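Local coordinates for envelope glycoprotein (Bourbon virus, PDB 5ZKX) that probably drives fusion of the viral and host membranes as a gp64-family, class III-type trimeric glycoprotein, seen here in its postfusion form, at residues T93-Q98 with L139-G144; Y51-C56 with S106-D111; E88-T93 with K117-E122; F44-R49 with G186-L191. One frame throughout, in Å; residues are numbered along the deposited sequence.

Interaction 1. Residues T93-Q98 with L139-G144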
loop_
_atom_site.group_PDB
_atom_site.type_symbol
_atom_site.label_atom_id
_atom_site.label_comp_id
_atom_site.label_asym_id
_atom_site.label_seq_id
_atom_site.Cartn_x
_atom_site.Cartn_y
_atom_site.Cartn_z
ATOM N N THR A 93 -29.928 25.802 -14.603
ATOM C CA THR A 93 -29.073 26.812 -15.215
ATOM C C THR A 93 -29.930 27.796 -16.001
ATOM O O THR A 93 -31.158 27.669 -16.075
ATOM C CB THR A 93 -28.022 26.187 -16.141
ATOM O OG1 THR A 93 -28.653 25.254 -17.028
ATOM C CG2 THR A 93 -26.950 25.475 -15.338
ATOM N N GLY A 94 -29.267 28.786 -16.591
ATOM C CA GLY A 94 -29.906 29.715 -17.489
ATOM C C GLY A 94 -30.076 29.120 -18.871
ATOM O O GLY A 94 -29.914 27.913 -19.076
ATOM N N PRO A 95 -30.399 29.958 -19.852
ATOM C CA PRO A 95 -30.701 29.459 -21.196
ATOM C C PRO A 95 -29.474 29.295 -22.079
ATOM O O PRO A 95 -28.454 29.971 -21.927
ATOM C CB PRO A 95 -31.622 30.553 -21.752
ATOM C CG PRO A 95 -31.089 31.800 -21.127
ATOM C CD PRO A 95 -30.618 31.411 -19.743
ATOM N N GLU A 96 -29.596 28.373 -23.029
ATOM C CA GLU A 96 -28.576 28.158 -24.050
ATOM C C GLU A 96 -28.825 29.140 -25.189
ATOM O O GLU A 96 -29.815 29.022 -25.918
ATOM C CB GLU A 96 -28.604 26.715 -24.550
ATOM C CG GLU A 96 -27.453 26.352 -25.473
ATOM C CD GLU A 96 -26.278 25.747 -24.732
ATOM O OE1 GLU A 96 -26.490 25.204 -23.627
ATOM O OE2 GLU A 96 -25.143 25.811 -25.251
ATOM N N VAL A 97 -27.930 30.110 -25.339
ATOM C CA VAL A 97 -28.057 31.165 -26.336
ATOM C C VAL A 97 -27.030 30.925 -27.429
ATOM O O VAL A 97 -25.831 30.804 -27.146
ATOM C CB VAL A 97 -27.861 32.554 -25.712
ATOM C CG1 VAL A 97 -27.836 33.600 -26.803
ATOM C CG2 VAL A 97 -28.946 32.839 -24.682
ATOM N N GLN A 98 -27.492 30.866 -28.675
ATOM C CA GLN A 98 -26.605 30.631 -29.804
ATOM C C GLN A 98 -26.991 31.533 -30.964
ATOM O O GLN A 98 -28.145 31.523 -31.405
ATOM C CB GLN A 98 -26.648 29.170 -30.248
ATOM C CG GLN A 98 -25.842 28.912 -31.501
ATOM C CD GLN A 98 -25.819 27.455 -31.889
ATOM O OE1 GLN A 98 -26.622 26.659 -31.403
ATOM N NE2 GLN A 98 -24.899 27.095 -32.775
ATOM N N LEU A 139 -24.096 31.960 -25.347
ATOM C CA LEU A 139 -24.157 31.630 -23.927
ATOM C C LEU A 139 -24.370 30.130 -23.782
ATOM O O LEU A 139 -25.334 29.586 -24.327
ATOM C CB LEU A 139 -25.281 32.408 -23.237
ATOM C CG LEU A 139 -25.333 32.414 -21.711
ATOM C CD1 LEU A 139 -24.133 33.145 -21.140
ATOM C CD2 LEU A 139 -26.628 33.046 -21.225
ATOM N N SER A 140 -23.469 29.466 -23.052
ATOM C CA SER A 140 -23.531 28.028 -22.818
ATOM C C SER A 140 -23.286 27.739 -21.344
ATOM O O SER A 140 -22.388 28.321 -20.732
ATOM C CB SER A 140 -22.504 27.286 -23.672
ATOM O OG SER A 140 -22.842 25.918 -23.809
ATOM N N TRP A 141 -24.076 26.828 -20.781
ATOM C CA TRP A 141 -24.065 26.558 -19.349
ATOM C C TRP A 141 -23.531 25.162 -19.054
ATOM O O TRP A 141 -23.602 24.255 -19.889
ATOM C CB TRP A 141 -25.470 26.693 -18.751
ATOM C CG TRP A 141 -25.969 28.096 -18.702
ATOM C CD1 TRP A 141 -26.525 28.804 -19.726
ATOM C CD2 TRP A 141 -25.958 28.971 -17.568
ATOM N NE1 TRP A 141 -26.860 30.066 -19.301
ATOM C CE2 TRP A 141 -26.522 30.194 -17.979
ATOM C CE3 TRP A 141 -25.526 28.838 -16.244
ATOM C CZ2 TRP A 141 -26.666 31.276 -17.115
ATOM C CZ3 TRP A 141 -25.669 29.915 -15.388
ATOM C CH2 TRP A 141 -26.234 31.117 -15.827
ATOM N N ARG A 142 -22.990 25.007 -17.848
ATOM C CA ARG A 142 -22.570 23.717 -17.326
ATOM C C ARG A 142 -23.042 23.604 -15.884
ATOM O O ARG A 142 -23.131 24.604 -15.167
ATOM C CB ARG A 142 -21.046 23.530 -17.406
ATOM C CG ARG A 142 -20.261 24.266 -16.323
ATOM C CD ARG A 142 -18.765 24.242 -16.595
ATOM N NE ARG A 142 -18.269 22.894 -16.863
ATOM C CZ ARG A 142 -17.551 22.179 -16.003
ATOM N NH1 ARG A 142 -17.240 22.680 -14.816
ATOM N NH2 ARG A 142 -17.143 20.963 -16.331
ATOM N N CYS A 143 -23.368 22.382 -15.469
ATOM C CA CYS A 143 -23.786 22.153 -14.093
ATOM C C CYS A 143 -23.695 20.669 -13.776
ATOM O O CYS A 143 -23.748 19.814 -14.664
ATOM C CB CYS A 143 -25.206 22.667 -13.835
ATOM S SG CYS A 143 -26.510 21.768 -14.697
ATOM N N GLY A 144 -23.564 20.378 -12.489
ATOM C CA GLY A 144 -23.531 19.007 -12.021
ATOM C C GLY A 144 -23.800 18.963 -10.537
ATOM O O GLY A 144 -23.666 19.968 -9.832
#
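A single antiparallel bridge between the two segments, Val97 with Leu139, pins residues 93-98 against strand 134-148 in a buried part of the gp64-like fold. The pair is of the hydrogen-bonded kind: Val97 N donates to Leu139 O at 2.8 Å, and Leu139 N returns a bond to Val97 O at an N-H...O angle of 171°. Between these bonds the two side chains meet at their roots, Val97 CB lying 3.6 Å from Leu139 CB. Before the bridge, residues 93-94 pass over one face of the Trp141 indole. Gly94 N sits 3.3 Å above the ring plane, over its centre, and Gly94 CA makes a CH-pi contact 3.8 Å from the centroid of the five-membered ring. Thr93 CB approaches CE3 of the same indole, and Thr93 CG2 reaches Cys143 CB at 3.6 Å. Glu96 bends at chi2 (93°), and Ser140 OG donates to Glu96 OE2 at 2.7 Å, from the syn side; Arg126 forms a salt bridge to the same oxygen. Tyr51 and Trp112 also meet the Trp141 ring, and the Cys143-Cys91 disulfide ties strand 134-148 to strand 91-93. Short strand 97-98 thus pairs antiparallel with a long strand of the branched sheet, beside a buried tryptophan.

Interaction 2. Residues Y51-C56 with S106-D111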
loop_
_atom_site.group_PDB
_atom_site.type_symbol
_atom_site.label_atom_id
_atom_site.label_comp_id
_atom_site.label_asym_id
_atom_site.label_seq_id
_atom_site.Cartn_x
_atom_site.Cartn_y
_atom_site.Cartn_z
ATOM N N TYR A 51 -21.077 29.396 -16.633
ATOM C CA TYR A 51 -21.536 29.693 -17.978
ATOM C C TYR A 51 -20.416 30.337 -18.782
ATOM O O TYR A 51 -19.638 31.143 -18.263
ATOM C CB TYR A 51 -22.789 30.593 -17.969
ATOM C CG TYR A 51 -22.607 31.999 -17.428
ATOM C CD1 TYR A 51 -22.158 33.027 -18.246
ATOM C CD2 TYR A 51 -22.929 32.306 -16.112
ATOM C CE1 TYR A 51 -22.006 34.311 -17.764
ATOM C CE2 TYR A 51 -22.782 33.591 -15.621
ATOM C CZ TYR A 51 -22.321 34.589 -16.454
ATOM O OH TYR A 51 -22.168 35.871 -15.978
ATOM N N TRP A 52 -20.337 29.952 -20.048
ATOM C CA TRP A 52 -19.450 30.590 -21.007
ATOM C C TRP A 52 -20.233 31.653 -21.768
ATOM O O TRP A 52 -21.299 31.366 -22.322
ATOM C CB TRP A 52 -18.878 29.552 -21.970
ATOM C CG TRP A 52 -18.308 30.135 -23.214
ATOM C CD1 TRP A 52 -18.921 30.233 -24.431
ATOM C CD2 TRP A 52 -17.003 30.702 -23.374
ATOM N NE1 TRP A 52 -18.078 30.829 -25.336
ATOM C CE2 TRP A 52 -16.893 31.125 -24.711
ATOM C CE3 TRP A 52 -15.918 30.897 -22.513
ATOM C CZ2 TRP A 52 -15.742 31.728 -25.209
ATOM C CZ3 TRP A 52 -14.777 31.496 -23.009
ATOM C CH2 TRP A 52 -14.698 31.904 -24.344
ATOM N N ARG A 53 -19.715 32.879 -21.779
ATOM C CA ARG A 53 -20.369 33.994 -22.451
ATOM C C ARG A 53 -19.430 34.581 -23.493
ATOM O O ARG A 53 -18.258 34.831 -23.202
ATOM C CB ARG A 53 -20.793 35.074 -21.453
ATOM C CG ARG A 53 -21.271 36.365 -22.104
ATOM C CD ARG A 53 -21.061 37.552 -21.183
ATOM N NE ARG A 53 -22.070 37.609 -20.130
ATOM C CZ ARG A 53 -21.893 38.214 -18.959
ATOM N NH1 ARG A 53 -20.741 38.813 -18.685
ATOM N NH2 ARG A 53 -22.870 38.219 -18.061
ATOM N N SER A 54 -19.948 34.800 -24.702
ATOM C CA SER A 54 -19.192 35.432 -25.782
ATOM C C SER A 54 -20.045 36.551 -26.369
ATOM O O SER A 54 -20.953 36.296 -27.167
ATOM C CB SER A 54 -18.795 34.423 -26.853
ATOM O OG SER A 54 -17.810 34.975 -27.712
ATOM N N TYR A 55 -19.746 37.784 -25.977
ATOM C CA TYR A 55 -20.450 38.973 -26.441
ATOM C C TYR A 55 -19.538 39.705 -27.416
ATOM O O TYR A 55 -18.560 40.339 -27.004
ATOM C CB TYR A 55 -20.829 39.863 -25.262
ATOM C CG TYR A 55 -21.784 40.983 -25.597
ATOM C CD1 TYR A 55 -23.104 40.717 -25.940
ATOM C CD2 TYR A 55 -21.375 42.309 -25.550
ATOM C CE1 TYR A 55 -23.986 41.735 -26.235
ATOM C CE2 TYR A 55 -22.250 43.337 -25.845
ATOM C CZ TYR A 55 -23.556 43.042 -26.187
ATOM O OH TYR A 55 -24.437 44.056 -26.481
ATOM N N CYS A 56 -19.854 39.618 -28.703
ATOM C CA CYS A 56 -19.032 40.206 -29.746
ATOM C C CYS A 56 -19.767 41.347 -30.437
ATOM O O CYS A 56 -20.999 41.417 -30.435
ATOM C CB CYS A 56 -18.625 39.146 -30.773
ATOM S SG CYS A 56 -17.837 37.686 -30.060
ATOM N N SER A 106 -29.115 41.236 -26.653
ATOM C CA SER A 106 -29.323 41.738 -25.301
ATOM C C SER A 106 -29.501 40.608 -24.297
ATOM O O SER A 106 -29.401 40.845 -23.089
ATOM C CB SER A 106 -30.540 42.663 -25.251
ATOM O OG SER A 106 -31.749 41.916 -25.217
ATOM N N ILE A 107 -29.749 39.387 -24.773
ATOM C CA ILE A 107 -29.850 38.225 -23.907
ATOM C C ILE A 107 -28.574 37.935 -23.132
ATOM O O ILE A 107 -28.625 37.192 -22.145
ATOM C CB ILE A 107 -30.221 37.014 -24.779
ATOM C CG1 ILE A 107 -30.766 35.830 -23.975
ATOM C CG2 ILE A 107 -29.012 36.508 -25.514
ATOM C CD1 ILE A 107 -31.974 36.149 -23.152
ATOM N N CYS A 108 -27.441 38.541 -23.508
ATOM C CA CYS A 108 -26.169 38.258 -22.845
ATOM C C CYS A 108 -26.088 38.830 -21.439
ATOM O O CYS A 108 -25.174 38.455 -20.702
ATOM C CB CYS A 108 -24.999 38.782 -23.681
ATOM S SG CYS A 108 -24.265 37.568 -24.826
ATOM N N PHE A 109 -27.003 39.727 -21.053
ATOM C CA PHE A 109 -27.052 40.292 -19.698
ATOM C C PHE A 109 -28.531 40.438 -19.345
ATOM O O PHE A 109 -29.159 41.451 -19.664
ATOM C CB PHE A 109 -26.317 41.627 -19.605
ATOM C CG PHE A 109 -24.960 41.624 -20.252
ATOM C CD1 PHE A 109 -23.834 41.280 -19.525
ATOM C CD2 PHE A 109 -24.808 41.967 -21.585
ATOM C CE1 PHE A 109 -22.580 41.275 -20.116
ATOM C CE2 PHE A 109 -23.557 41.960 -22.182
ATOM C CZ PHE A 109 -22.443 41.613 -21.445
ATOM N N VAL A 110 -29.085 39.418 -18.691
ATOM C CA VAL A 110 -30.513 39.386 -18.397
ATOM C C VAL A 110 -30.824 39.131 -16.928
ATOM O O VAL A 110 -31.897 39.554 -16.452
ATOM C CB VAL A 110 -31.212 38.335 -19.300
ATOM C CG1 VAL A 110 -32.460 37.735 -18.657
ATOM C CG2 VAL A 110 -31.564 38.951 -20.647
ATOM N N ASP A 111 -29.901 38.559 -16.148
ATOM C CA ASP A 111 -30.193 37.981 -14.834
ATOM C C ASP A 111 -31.201 36.838 -14.993
ATOM O O ASP A 111 -32.351 36.891 -14.549
ATOM C CB ASP A 111 -30.680 39.052 -13.848
ATOM C CG ASP A 111 -30.747 38.551 -12.425
ATOM O OD1 ASP A 111 -29.689 38.187 -11.870
ATOM O OD2 ASP A 111 -31.859 38.526 -11.859
#
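Arg53 reaches from strand 44-58 across to the turn that carries Cys108 and Phe109. Its CB lies in the plane of the Tyr51 ring, at the edge, CG approaches Cys108 SG at 4.2 Å, and CD is 4.2 Å from Phe109 CE1. The chain bends at chi3 (-77°); NE donates a weak, bent hydrogen bond to Cys108 O at 3.3 Å. At the tip the guanidinium is sandwiched: Phe109 CE1 stands 3.3 Å above its centre, while Tyr51 CE1 lies over the opposite face toward the rim. Another edge of the Phe109 ring, at CE2, points at the face of Tyr55, an edge-to-face pair with centroids 5.2 Å apart and planes at 75°. Cys108 CB comes within 3.5 Å of Tyr55 CD1, and Cys108 SG lies at the edge of that ring. The 3-10 turn that carries Cys108 is thus held against the strand, and the Cys108-Cys137 disulfide anchors it to strand 134-148. Strand 44-58 itself runs between strands 67-74 and 134-148, where Leu139 touches Arg53 and Ser71 bonds to the Arg53 backbone.

Interaction 3. Residues E88-T93 with K117-E122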
loop_
_atom_site.group_PDB
_atom_site.type_symbol
_atom_site.label_atom_id
_atom_site.label_comp_id
_atom_site.label_asym_id
_atom_site.label_seq_id
_atom_site.Cartn_x
_atom_site.Cartn_y
_atom_site.Cartn_z
ATOM N N GLU A 88 -33.339 16.432 -5.866
ATOM C CA GLU A 88 -33.877 16.081 -7.172
ATOM C C GLU A 88 -32.854 15.421 -8.084
ATOM O O GLU A 88 -33.242 14.888 -9.129
ATOM C CB GLU A 88 -34.443 17.328 -7.868
ATOM C CG GLU A 88 -35.586 17.997 -7.121
ATOM C CD GLU A 88 -36.173 19.173 -7.879
ATOM O OE1 GLU A 88 -35.786 19.381 -9.046
ATOM O OE2 GLU A 88 -37.025 19.888 -7.308
ATOM N N GLU A 89 -31.569 15.434 -7.714
ATOM C CA GLU A 89 -30.489 14.925 -8.563
ATOM C C GLU A 89 -30.501 15.625 -9.921
ATOM O O GLU A 89 -30.379 15.000 -10.976
ATOM C CB GLU A 89 -30.568 13.404 -8.715
ATOM C CG GLU A 89 -30.403 12.647 -7.406
ATOM C CD GLU A 89 -29.757 11.284 -7.589
ATOM O OE1 GLU A 89 -29.292 10.980 -8.710
ATOM O OE2 GLU A 89 -29.716 10.514 -6.607
ATOM N N VAL A 90 -30.642 16.947 -9.878
ATOM C CA VAL A 90 -30.834 17.765 -11.070
ATOM C C VAL A 90 -30.302 19.162 -10.778
ATOM O O VAL A 90 -30.535 19.710 -9.699
ATOM C CB VAL A 90 -32.325 17.803 -11.475
ATOM C CG1 VAL A 90 -32.644 19.074 -12.225
ATOM C CG2 VAL A 90 -32.693 16.585 -12.307
ATOM N N CYS A 91 -29.585 19.741 -11.738
ATOM C CA CYS A 91 -29.086 21.101 -11.610
ATOM C C CYS A 91 -29.857 22.037 -12.535
ATOM O O CYS A 91 -30.346 21.630 -13.593
ATOM C CB CYS A 91 -27.586 21.176 -11.916
ATOM S SG CYS A 91 -27.079 20.300 -13.407
ATOM N N TYR A 92 -29.969 23.296 -12.119
ATOM C CA TYR A 92 -30.713 24.312 -12.852
ATOM C C TYR A 92 -29.767 25.401 -13.340
ATOM O O TYR A 92 -28.911 25.874 -12.587
ATOM C CB TYR A 92 -31.808 24.928 -11.977
ATOM C CG TYR A 92 -32.972 24.007 -11.670
ATOM C CD1 TYR A 92 -34.055 23.911 -12.534
ATOM C CD2 TYR A 92 -32.994 23.244 -10.508
ATOM C CE1 TYR A 92 -35.124 23.078 -12.255
ATOM C CE2 TYR A 92 -34.060 22.406 -10.221
ATOM C CZ TYR A 92 -35.123 22.327 -11.099
ATOM O OH TYR A 92 -36.192 21.499 -10.828
ATOM N N THR A 93 -29.928 25.802 -14.603
ATOM C CA THR A 93 -29.073 26.812 -15.215
ATOM C C THR A 93 -29.930 27.796 -16.001
ATOM O O THR A 93 -31.158 27.669 -16.075
ATOM C CB THR A 93 -28.022 26.187 -16.141
ATOM O OG1 THR A 93 -28.653 25.254 -17.028
ATOM C CG2 THR A 93 -26.950 25.475 -15.338
ATOM N N LYS A 117 -33.555 22.885 -16.495
ATOM C CA LYS A 117 -33.228 21.740 -15.659
ATOM C C LYS A 117 -32.460 20.712 -16.476
ATOM O O LYS A 117 -32.839 20.400 -17.610
ATOM C CB LYS A 117 -34.498 21.122 -15.070
ATOM C CG LYS A 117 -34.521 19.603 -15.020
ATOM C CD LYS A 117 -35.946 19.084 -15.051
ATOM C CE LYS A 117 -36.685 19.426 -13.765
ATOM N NZ LYS A 117 -38.067 18.869 -13.756
ATOM N N HIS A 118 -31.373 20.202 -15.903
ATOM C CA HIS A 118 -30.588 19.143 -16.515
ATOM C C HIS A 118 -30.248 18.091 -15.470
ATOM O O HIS A 118 -30.174 18.382 -14.273
ATOM C CB HIS A 118 -29.281 19.667 -17.129
ATOM C CG HIS A 118 -29.396 21.028 -17.740
ATOM N ND1 HIS A 118 -29.726 21.223 -19.063
ATOM C CD2 HIS A 118 -29.203 22.261 -17.214
ATOM C CE1 HIS A 118 -29.741 22.517 -19.325
ATOM N NE2 HIS A 118 -29.426 23.170 -18.219
ATOM N N ARG A 119 -30.042 16.862 -15.939
ATOM C CA ARG A 119 -29.396 15.864 -15.098
ATOM C C ARG A 119 -27.885 16.055 -15.098
ATOM O O ARG A 119 -27.243 15.979 -14.045
ATOM C CB ARG A 119 -29.764 14.460 -15.570
ATOM C CG ARG A 119 -31.166 14.035 -15.180
ATOM C CD ARG A 119 -31.433 12.598 -15.589
ATOM N NE ARG A 119 -30.401 11.695 -15.094
ATOM C CZ ARG A 119 -30.402 10.382 -15.292
ATOM N NH1 ARG A 119 -31.387 9.820 -15.978
ATOM N NH2 ARG A 119 -29.423 9.632 -14.805
ATOM N N ALA A 120 -27.310 16.309 -16.272
ATOM C CA ALA A 120 -25.914 16.694 -16.410
ATOM C C ALA A 120 -25.790 17.533 -17.671
ATOM O O ALA A 120 -26.471 17.268 -18.664
ATOM C CB ALA A 120 -24.989 15.475 -16.475
ATOM N N LYS A 121 -24.927 18.546 -17.628
ATOM C CA LYS A 121 -24.855 19.526 -18.708
ATOM C C LYS A 121 -23.444 20.083 -18.794
ATOM O O LYS A 121 -22.944 20.650 -17.820
ATOM C CB LYS A 121 -25.863 20.655 -18.479
ATOM C CG LYS A 121 -25.762 21.805 -19.467
ATOM C CD LYS A 121 -26.167 21.370 -20.864
ATOM C CE LYS A 121 -26.090 22.530 -21.837
ATOM N NZ LYS A 121 -24.716 23.098 -21.904
ATOM N N GLU A 122 -22.811 19.925 -19.953
ATOM C CA GLU A 122 -21.512 20.516 -20.233
ATOM C C GLU A 122 -21.684 21.662 -21.221
ATOM O O GLU A 122 -22.512 21.585 -22.133
ATOM C CB GLU A 122 -20.537 19.479 -20.798
ATOM C CG GLU A 122 -19.096 19.957 -20.843
ATOM C CD GLU A 122 -18.628 20.499 -19.505
ATOM O OE1 GLU A 122 -18.598 19.724 -18.525
ATOM O OE2 GLU A 122 -18.302 21.699 -19.428
#
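The imidazole of His118 meets Thr93 OG1 at its edge and carries Lys121 CB over one face, 3.6 Å above the plane and toward the rim. The Tyr92 ring has Val90 CG1 over one face, also toward the rim, while Lys117 CB comes within 3.5 Å of Tyr92 CE1. Both rings belong to a two-stranded antiparallel sheet of strands 91-93 and 116-118. Cys91 and His118 form its hydrogen-bonded pair, Cys91 N to His118 O and His118 N to Cys91 O, both 2.9 Å; Tyr92 and Lys117 are the adjoining non-hydrogen-bonded pair, their side chains running side by side. Tyr92 OH donates to the syn lone pair of Glu88 OE1, at the end of helix 79-88, at 2.8 Å, so the ring is held at its tip as well as against Lys117. Val90 CG1 packs on Lys117 CG and the His118 carbonyl. Thr93 OG1, placed between backbone N and carbonyl carbon (chi1 49°), accepts from His118 NE2 8° out of the imidazole plane; at 2.5 Å the modelled bond is unusually short and its length is doubtful.

Interaction 4. Residues F44-R49 with G186-L191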
loop_
_atom_site.group_PDB
_atom_site.type_symbol
_atom_site.label_atom_id
_atom_site.label_comp_id
_atom_site.label_asym_id
_atom_site.label_seq_id
_atom_site.Cartn_x
_atom_site.Cartn_y
_atom_site.Cartn_z
ATOM N N PHE A 44 -23.262 14.444 2.110
ATOM C CA PHE A 44 -22.468 15.466 1.446
ATOM C C PHE A 44 -23.009 15.681 0.042
ATOM O O PHE A 44 -23.162 14.721 -0.721
ATOM C CB PHE A 44 -20.995 15.053 1.388
ATOM C CG PHE A 44 -20.049 16.191 1.156
ATOM C CD1 PHE A 44 -20.190 17.379 1.845
ATOM C CD2 PHE A 44 -18.999 16.063 0.265
ATOM C CE1 PHE A 44 -19.314 18.421 1.639
ATOM C CE2 PHE A 44 -18.120 17.104 0.058
ATOM C CZ PHE A 44 -18.278 18.284 0.746
ATOM N N ILE A 45 -23.296 16.935 -0.296
ATOM C CA ILE A 45 -23.781 17.306 -1.619
ATOM C C ILE A 45 -22.795 18.287 -2.232
ATOM O O ILE A 45 -22.394 19.262 -1.584
ATOM C CB ILE A 45 -25.194 17.912 -1.565
ATOM C CG1 ILE A 45 -26.121 17.036 -0.719
ATOM C CG2 ILE A 45 -25.758 18.058 -2.971
ATOM C CD1 ILE A 45 -27.569 17.474 -0.754
ATOM N N ILE A 46 -22.395 18.020 -3.470
ATOM C CA ILE A 46 -21.496 18.888 -4.219
ATOM C C ILE A 46 -22.199 19.292 -5.504
ATOM O O ILE A 46 -22.703 18.431 -6.237
ATOM C CB ILE A 46 -20.152 18.202 -4.530
ATOM C CG1 ILE A 46 -19.522 17.654 -3.252
ATOM C CG2 ILE A 46 -19.203 19.179 -5.205
ATOM C CD1 ILE A 46 -18.152 17.059 -3.471
ATOM N N GLY A 47 -22.241 20.586 -5.765
ATOM C CA GLY A 47 -22.839 21.097 -6.986
ATOM C C GLY A 47 -21.983 22.181 -7.594
ATOM O O GLY A 47 -21.473 23.054 -6.894
ATOM N N TYR A 48 -21.817 22.113 -8.909
ATOM C CA TYR A 48 -21.097 23.143 -9.636
ATOM C C TYR A 48 -21.986 23.718 -10.729
ATOM O O TYR A 48 -22.928 23.076 -11.196
ATOM C CB TYR A 48 -19.787 22.609 -10.233
ATOM C CG TYR A 48 -19.938 21.612 -11.356
ATOM C CD1 TYR A 48 -19.989 22.028 -12.679
ATOM C CD2 TYR A 48 -19.994 20.251 -11.097
ATOM C CE1 TYR A 48 -20.114 21.120 -13.708
ATOM C CE2 TYR A 48 -20.116 19.333 -12.122
ATOM C CZ TYR A 48 -20.175 19.773 -13.425
ATOM O OH TYR A 48 -20.295 18.866 -14.451
ATOM N N ARG A 49 -21.674 24.950 -11.119
ATOM C CA ARG A 49 -22.383 25.620 -12.196
ATOM C C ARG A 49 -21.523 26.762 -12.708
ATOM O O ARG A 49 -20.901 27.479 -11.921
ATOM C CB ARG A 49 -23.746 26.152 -11.740
ATOM C CG ARG A 49 -24.458 26.985 -12.793
ATOM C CD ARG A 49 -25.858 27.362 -12.354
ATOM N NE ARG A 49 -25.861 28.134 -11.116
ATOM C CZ ARG A 49 -26.938 28.307 -10.360
ATOM N NH1 ARG A 49 -28.091 27.760 -10.720
ATOM N NH2 ARG A 49 -26.865 29.022 -9.245
ATOM N N GLY A 186 -15.194 28.863 -6.049
ATOM C CA GLY A 186 -15.251 29.008 -7.495
ATOM C C GLY A 186 -16.570 28.508 -8.047
ATOM O O GLY A 186 -17.644 29.017 -7.710
ATOM N N GLU A 187 -16.494 27.491 -8.910
ATOM C CA GLU A 187 -17.688 26.912 -9.519
ATOM C C GLU A 187 -18.492 26.073 -8.540
ATOM O O GLU A 187 -19.699 25.899 -8.737
ATOM C CB GLU A 187 -17.301 26.031 -10.708
ATOM C CG GLU A 187 -17.311 26.720 -12.055
ATOM C CD GLU A 187 -16.852 25.805 -13.180
ATOM O OE1 GLU A 187 -15.839 26.125 -13.837
ATOM O OE2 GLU A 187 -17.501 24.764 -13.407
ATOM N N PHE A 188 -17.855 25.547 -7.502
ATOM C CA PHE A 188 -18.430 24.479 -6.702
ATOM C C PHE A 188 -19.015 25.012 -5.404
ATOM O O PHE A 188 -18.538 25.998 -4.837
ATOM C CB PHE A 188 -17.377 23.414 -6.392
ATOM C CG PHE A 188 -16.838 22.719 -7.611
ATOM C CD1 PHE A 188 -17.332 21.485 -7.997
ATOM C CD2 PHE A 188 -15.832 23.296 -8.368
ATOM C CE1 PHE A 188 -16.837 20.845 -9.114
ATOM C CE2 PHE A 188 -15.335 22.660 -9.485
ATOM C CZ PHE A 188 -15.838 21.435 -9.859
ATOM N N SER A 189 -20.065 24.341 -4.942
ATOM C CA SER A 189 -20.651 24.571 -3.633
ATOM C C SER A 189 -20.753 23.235 -2.914
ATOM O O SER A 189 -21.127 22.221 -3.514
ATOM C CB SER A 189 -22.035 25.231 -3.735
ATOM O OG SER A 189 -21.923 26.605 -4.067
ATOM N N TYR A 190 -20.411 23.236 -1.628
ATOM C CA TYR A 190 -20.368 22.025 -0.824
ATOM C C TYR A 190 -21.281 22.182 0.380
ATOM O O TYR A 190 -21.212 23.192 1.089
ATOM C CB TYR A 190 -18.947 21.720 -0.364
ATOM C CG TYR A 190 -17.912 21.754 -1.462
ATOM C CD1 TYR A 190 -17.510 20.590 -2.096
ATOM C CD2 TYR A 190 -17.324 22.950 -1.854
ATOM C CE1 TYR A 190 -16.560 20.615 -3.091
ATOM C CE2 TYR A 190 -16.375 22.984 -2.846
ATOM C CZ TYR A 190 -15.997 21.812 -3.464
ATOM O OH TYR A 190 -15.046 21.839 -4.457
ATOM N N LEU A 191 -22.126 21.182 0.611
ATOM C CA LEU A 191 -23.010 21.144 1.766
ATOM C C LEU A 191 -22.872 19.799 2.463
ATOM O O LEU A 191 -23.042 18.748 1.835
ATOM C CB LEU A 191 -24.464 21.379 1.358
ATOM C CG LEU A 191 -25.476 21.326 2.500
ATOM C CD1 LEU A 191 -25.340 22.551 3.393
ATOM C CD2 LEU A 191 -26.887 21.200 1.950
#
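Tyr48 and Phe188 lie side by side and point the same way, as a non-hydrogen-bonded pair in two antiparallel strands. Tyr48 CB sits over the Phe188 face, 3.8 Å from its centroid, while the two rings are inclined at 47°. The methyl Ile46 CG2, on the same face of the sheet, touches two rings: it lies at the edge of Phe188, near its plane, and 3.7 Å from Tyr190 CE1. Tyr190 crosses Ile46 obliquely. With CG anti to the backbone N (chi1 -160°), the Phe44 ring lies across toward Tyr190 and brings CZ within 3.7 Å of Tyr190 CB. Beneath these side chains the backbones pair tightly, with reciprocal bonds between Ile45 and Leu191 and between Gly47 and Ser189, the bond from Ser189 N to Gly47 O being 2.7 Å. Arg49 N to Glu187 O, at 3.2 Å, closes the series where residues 186-187 lead into strand 188-192. Strand 44-58 is flanked on its other edge by strand 134-148. Helix 422-437 touches Tyr48 and Phe188 on one face of the sheet; helix 79-88 meets Ile45, Ser189 and Leu191 on the other.

Of the strands in these contacts, 44-58 comes first along the chain, its early half in interaction 4 and its later half in interaction 2. Interaction 4 closes the longest loop, returning at 186-191, and the other three contacts all fall within that span. Those three cross one another: 51-56 reaches 106-111, 88-93 reaches 117-122, and 93-98 reaches 139-144. Interactions 1 and 3 share Thr93 and are joined by the Cys91-Cys143 disulfide. Strand 134-148 lies beside strand 44-58, which brings interaction 1 against both interaction 2 and interaction 4; Arg142 forms a salt bridge with Glu187. Arg49 bonds to Tyr92 O, tying the small two-stranded sheet to the larger one.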